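Local coordinates for fimbrial subunit type 1 (Actinomyces oris, PDB 3UXF), which forms the shaft of type 1 fimbriae as their major pilin subunit on the bacterial surface, at residues G61-K72 with N163-Y177. Numbering follows the deposited sequence.
Sequences GTGNEDPQAECK and NPQDTAKWNYNVHVY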
loop_
_atom_site.group_PDB
_atom_site.type_symbol
_atom_site.label_atom_id
_atom_site.label_comp_id
_atom_site.label_asym_id
_atom_site.label_seq_id
_atom_site.Cartn_x
_atom_site.Cartn_y
_atom_site.Cartn_z
ATOM N N GLY A 61 -14.119 14.138 20.461
ATOM C CA GLY A 61 -13.257 15.312 20.536
ATOM C C GLY A 61 -13.541 16.168 21.761
ATOM O O GLY A 61 -14.454 17.007 21.744
ATOM N N THR A 62 -12.732 15.992 22.808
ATOM C CA THR A 62 -12.973 16.677 24.083
ATOM C C THR A 62 -12.537 18.130 24.131
ATOM O O THR A 62 -12.998 18.876 25.000
ATOM C CB THR A 62 -12.273 15.980 25.272
ATOM O OG1 THR A 62 -10.848 16.115 25.166
ATOM C CG2 THR A 62 -12.641 14.503 25.332
ATOM N N GLY A 63 -11.647 18.537 23.227
ATOM C CA GLY A 63 -11.047 19.870 23.300
ATOM C C GLY A 63 -9.819 19.964 24.187
ATOM O O GLY A 63 -9.128 21.010 24.240
ATOM N N ASN A 64 -9.523 18.864 24.863
ATOM C CA ASN A 64 -8.357 18.818 25.750
ATOM C C ASN A 64 -7.194 18.132 25.066
ATOM O O ASN A 64 -7.377 17.197 24.287
ATOM C CB ASN A 64 -8.687 18.048 27.024
ATOM C CG ASN A 64 -9.841 18.673 27.806
ATOM O OD1 ASN A 64 -9.949 19.888 27.886
ATOM N ND2 ASN A 64 -10.722 17.839 28.342
ATOM N N GLU A 65 -5.980 18.555 25.394
ATOM C CA GLU A 65 -4.796 17.904 24.850
ATOM C C GLU A 65 -4.760 16.445 25.304
ATOM O O GLU A 65 -5.067 16.139 26.452
ATOM C CB GLU A 65 -3.528 18.628 25.296
ATOM C CG GLU A 65 -2.263 18.124 24.628
ATOM C CD GLU A 65 -1.046 18.944 24.996
ATOM O OE1 GLU A 65 -1.191 19.909 25.770
ATOM O OE2 GLU A 65 0.055 18.622 24.510
ATOM N N ASP A 66 -4.387 15.552 24.391
ATOM C CA ASP A 66 -4.316 14.122 24.677
ATOM C C ASP A 66 -2.909 13.590 24.420
ATOM O O ASP A 66 -2.599 13.137 23.322
ATOM C CB ASP A 66 -5.327 13.365 23.814
ATOM C CG ASP A 66 -5.497 11.920 24.241
ATOM O OD1 ASP A 66 -4.792 11.482 25.170
ATOM O OD2 ASP A 66 -6.342 11.224 23.642
ATOM N N PRO A 67 -2.061 13.654 25.440
ATOM C CA PRO A 67 -0.662 13.231 25.326
ATOM C C PRO A 67 -0.488 11.746 25.009
ATOM O O PRO A 67 0.175 11.041 25.765
ATOM C CB PRO A 67 -0.109 13.526 26.718
ATOM C CG PRO A 67 -1.271 13.302 27.619
ATOM C CD PRO A 67 -2.508 13.696 26.844
ATOM N N GLN A 68 -1.065 11.286 23.905
ATOM C CA GLN A 68 -0.936 9.889 23.500
ATOM C C GLN A 68 -2.193 9.086 23.797
ATOM O O GLN A 68 -2.317 8.495 24.867
ATOM C CB GLN A 68 0.258 9.235 24.201
ATOM C CG GLN A 68 -0.040 8.757 25.621
ATOM C CD GLN A 68 -0.045 7.243 25.752
ATOM O OE1 GLN A 68 -0.673 6.691 26.653
ATOM N NE2 GLN A 68 0.658 6.566 24.851
ATOM N N ALA A 69 -3.117 9.048 22.842
ATOM C CA ALA A 69 -2.991 9.791 21.592
ATOM C C ALA A 69 -1.796 9.406 20.719
ATOM O O ALA A 69 -0.777 10.093 20.710
ATOM C CB ALA A 69 -2.981 11.290 21.868
ATOM N N GLU A 70 -1.935 8.316 19.975
ATOM C CA GLU A 70 -0.930 7.919 19.009
ATOM C C GLU A 70 -0.992 8.940 17.886
ATOM O O GLU A 70 -2.056 9.180 17.305
ATOM C CB GLU A 70 -1.233 6.520 18.478
ATOM C CG GLU A 70 -2.708 6.311 18.148
ATOM C CD GLU A 70 -3.067 4.851 17.895
ATOM O OE1 GLU A 70 -2.239 4.123 17.296
ATOM O OE2 GLU A 70 -4.182 4.437 18.298
ATOM N N CYS A 71 0.139 9.564 17.595
ATOM C CA CYS A 71 0.184 10.567 16.545
ATOM C C CYS A 71 1.548 10.591 15.892
ATOM O O CYS A 71 2.552 10.901 16.537
ATOM C CB CYS A 71 -0.134 11.953 17.116
ATOM S SG CYS A 71 -0.088 13.275 15.893
ATOM N N LYS A 72 1.597 10.241 14.616
ATOM C CA LYS A 72 2.798 10.490 13.851
ATOM C C LYS A 72 2.638 11.857 13.209
ATOM O O LYS A 72 1.817 12.039 12.318
ATOM C CB LYS A 72 2.998 9.382 12.811
ATOM C CG LYS A 72 3.377 8.060 13.476
ATOM C CD LYS A 72 2.983 6.834 12.653
ATOM C CE LYS A 72 3.338 5.537 13.396
ATOM N NZ LYS A 72 3.093 4.295 12.587
ATOM N N ASN A 163 -15.662 22.008 28.918
ATOM C CA ASN A 163 -14.827 20.833 29.159
ATOM C C ASN A 163 -15.649 19.618 29.574
ATOM O O ASN A 163 -16.209 19.588 30.662
ATOM C CB ASN A 163 -13.781 21.151 30.229
ATOM C CG ASN A 163 -12.721 20.074 30.353
ATOM O OD1 ASN A 163 -12.914 18.947 29.911
ATOM N ND2 ASN A 163 -11.597 20.420 30.961
ATOM N N PRO A 164 -15.717 18.614 28.704
ATOM C CA PRO A 164 -16.495 17.407 29.002
ATOM C C PRO A 164 -15.942 16.632 30.196
ATOM O O PRO A 164 -16.680 15.879 30.822
ATOM C CB PRO A 164 -16.381 16.580 27.715
ATOM C CG PRO A 164 -15.195 17.113 27.014
ATOM C CD PRO A 164 -15.114 18.562 27.364
ATOM N N GLN A 165 -14.664 16.824 30.507
ATOM C CA GLN A 165 -14.048 16.143 31.640
ATOM C C GLN A 165 -14.302 16.902 32.940
ATOM O O GLN A 165 -14.068 16.389 34.030
ATOM C CB GLN A 165 -12.549 15.961 31.407
ATOM C CG GLN A 165 -12.219 15.072 30.221
ATOM C CD GLN A 165 -13.297 14.045 29.945
ATOM O OE1 GLN A 165 -13.780 13.920 28.820
ATOM N NE2 GLN A 165 -13.683 13.303 30.975
ATOM N N ASP A 166 -14.785 18.130 32.803
ATOM C CA ASP A 166 -15.135 18.972 33.939
ATOM C C ASP A 166 -16.118 20.022 33.437
ATOM O O ASP A 166 -15.728 21.122 33.062
ATOM C CB ASP A 166 -13.897 19.634 34.540
ATOM C CG ASP A 166 -14.205 20.383 35.822
ATOM O OD1 ASP A 166 -15.398 20.572 36.120
ATOM O OD2 ASP A 166 -13.258 20.782 36.529
ATOM N N THR A 167 -17.394 19.657 33.413
ATOM C CA THR A 167 -18.434 20.511 32.849
ATOM C C THR A 167 -18.731 21.772 33.657
ATOM O O THR A 167 -19.713 22.461 33.402
ATOM C CB THR A 167 -19.733 19.730 32.595
ATOM O OG1 THR A 167 -20.258 19.247 33.835
ATOM C CG2 THR A 167 -19.465 18.554 31.668
ATOM N N ALA A 168 -17.869 22.074 34.619
ATOM C CA ALA A 168 -17.998 23.304 35.383
ATOM C C ALA A 168 -17.028 24.328 34.811
ATOM O O ALA A 168 -16.976 25.471 35.257
ATOM C CB ALA A 168 -17.702 23.054 36.850
ATOM N N LYS A 169 -16.260 23.906 33.813
ATOM C CA LYS A 169 -15.229 24.753 33.237
ATOM C C LYS A 169 -15.403 25.061 31.757
ATOM O O LYS A 169 -15.748 24.189 30.963
ATOM C CB LYS A 169 -13.858 24.096 33.419
ATOM C CG LYS A 169 -13.351 24.060 34.845
ATOM C CD LYS A 169 -11.913 23.572 34.892
ATOM C CE LYS A 169 -11.289 23.806 36.255
ATOM N NZ LYS A 169 -11.570 25.174 36.765
ATOM N N TRP A 170 -15.130 26.309 31.400
ATOM C CA TRP A 170 -15.047 26.718 30.014
ATOM C C TRP A 170 -13.569 26.580 29.672
ATOM O O TRP A 170 -12.717 27.085 30.395
ATOM C CB TRP A 170 -15.463 28.179 29.846
ATOM C CG TRP A 170 -16.936 28.425 29.714
ATOM C CD1 TRP A 170 -17.734 29.087 30.598
ATOM C CD2 TRP A 170 -17.784 28.040 28.623
ATOM N NE1 TRP A 170 -19.025 29.130 30.135
ATOM C CE2 TRP A 170 -19.083 28.494 28.924
ATOM C CE3 TRP A 170 -17.573 27.353 27.426
ATOM C CZ2 TRP A 170 -20.162 28.282 28.074
ATOM C CZ3 TRP A 170 -18.647 27.142 26.585
ATOM C CH2 TRP A 170 -19.925 27.607 26.912
ATOM N N ASN A 171 -13.259 25.886 28.584
ATOM C CA ASN A 171 -11.872 25.714 28.171
ATOM C C ASN A 171 -11.539 26.666 27.031
ATOM O O ASN A 171 -12.080 26.541 25.939
ATOM C CB ASN A 171 -11.614 24.265 27.758
ATOM C CG ASN A 171 -10.235 24.063 27.162
ATOM O OD1 ASN A 171 -9.311 24.820 27.438
ATOM N ND2 ASN A 171 -10.095 23.033 26.339
ATOM N N TYR A 172 -10.660 27.628 27.298
ATOM C CA TYR A 172 -10.310 28.641 26.309
ATOM C C TYR A 172 -9.073 28.281 25.488
ATOM O O TYR A 172 -8.704 29.002 24.571
ATOM C CB TYR A 172 -10.107 30.001 26.983
ATOM C CG TYR A 172 -11.357 30.587 27.599
ATOM C CD1 TYR A 172 -12.132 31.502 26.905
ATOM C CD2 TYR A 172 -11.757 30.231 28.878
ATOM C CE1 TYR A 172 -13.270 32.042 27.463
ATOM C CE2 TYR A 172 -12.898 30.769 29.443
ATOM C CZ TYR A 172 -13.648 31.674 28.730
ATOM O OH TYR A 172 -14.783 32.213 29.284
ATOM N N ASN A 173 -8.435 27.171 25.831
ATOM C CA ASN A 173 -7.257 26.708 25.109
ATOM C C ASN A 173 -7.583 25.351 24.521
ATOM O O ASN A 173 -7.333 24.319 25.134
ATOM C CB ASN A 173 -6.060 26.629 26.049
ATOM C CG ASN A 173 -5.718 27.972 26.661
ATOM O OD1 ASN A 173 -5.920 28.193 27.850
ATOM N ND2 ASN A 173 -5.210 28.879 25.842
ATOM N N VAL A 174 -8.213 25.375 23.356
ATOM C CA VAL A 174 -8.752 24.177 22.746
ATOM C C VAL A 174 -7.753 23.428 21.876
ATOM O O VAL A 174 -7.009 24.026 21.106
ATOM C CB VAL A 174 -10.015 24.507 21.928
ATOM C CG1 VAL A 174 -10.557 23.266 21.252
ATOM C CG2 VAL A 174 -11.067 25.136 22.826
ATOM N N HIS A 175 -7.756 22.109 22.018
ATOM C CA HIS A 175 -6.910 21.237 21.224
ATOM C C HIS A 175 -7.811 20.354 20.385
ATOM O O HIS A 175 -8.751 19.757 20.896
ATOM C CB HIS A 175 -6.033 20.371 22.123
ATOM C CG HIS A 175 -4.930 21.127 22.791
ATOM N ND1 HIS A 175 -3.615 21.022 22.401
ATOM C CD2 HIS A 175 -4.949 22.009 23.817
ATOM C CE1 HIS A 175 -2.869 21.804 23.158
ATOM N NE2 HIS A 175 -3.654 22.414 24.027
ATOM N N VAL A 176 -7.530 20.278 19.091
ATOM C CA VAL A 176 -8.333 19.455 18.204
ATOM C C VAL A 176 -7.464 18.499 17.395
ATOM O O VAL A 176 -6.366 18.848 16.971
ATOM C CB VAL A 176 -9.201 20.312 17.258
ATOM C CG1 VAL A 176 -10.302 21.008 18.037
ATOM C CG2 VAL A 176 -8.346 21.325 16.524
ATOM N N TYR A 177 -7.970 17.287 17.201
ATOM C CA TYR A 177 -7.285 16.264 16.422
ATOM C C TYR A 177 -8.175 15.903 15.243
ATOM O O TYR A 177 -9.006 15.005 15.336
ATOM C CB TYR A 177 -7.016 15.027 17.281
ATOM C CG TYR A 177 -6.142 15.295 18.485
ATOM C CD1 TYR A 177 -4.800 14.942 18.486
ATOM C CD2 TYR A 177 -6.658 15.904 19.618
ATOM C CE1 TYR A 177 -4.000 15.187 19.581
ATOM C CE2 TYR A 177 -5.866 16.153 20.717
ATOM C CZ TYR A 177 -4.538 15.791 20.695
ATOM O OH TYR A 177 -3.745 16.040 21.788
HETATM O O HOH W 1 -12.141 21.015 26.672
HETATM O O HOH W 2 -10.049 17.371 21.138
HETATM O O HOH W 3 -1.188 15.337 21.682
#
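N163 OD1 takes two N-H groups, one on each face of its amide plane: that of N64 ND2 at 2.9 Å, in a nearly straight bond whose acceptor lies in the plane of N64's amide, and that of the backbone N of Q165, which closes an Asx turn. N64 CG sits anti to its carbonyl carbon (chi1 -59°), and that turns the amide back to the loop carrying N163. A water gathers the same corner, donating to T62 O and N64 OD1 and accepting from N171 ND2, while P164 CD rests 3.2 Å from T62 O. Next along, G63 O accepts the backbone N-H of H175 (N to O 2.8 Å), and a second water bridges G63 N to H175 O. E65 then lays its CB over the centre of the H175 imidazole, a CH-pi contact 3.7 Å from the centroid; the ring's ND1 is hydrogen-bonded to H48. At the far end Y177 OH accepts the N-H of D66, with N and OH 2.7 Å apart, and meets a third water. These contacts lay residues 62-66, in a loop tied further on by the C71-C50 disulfide, along strand 170-176 of the N-terminal D1 domain; this strand pairs with 44-48 by its backbone, and its V174 and V176 side chains pack on strand 155-159.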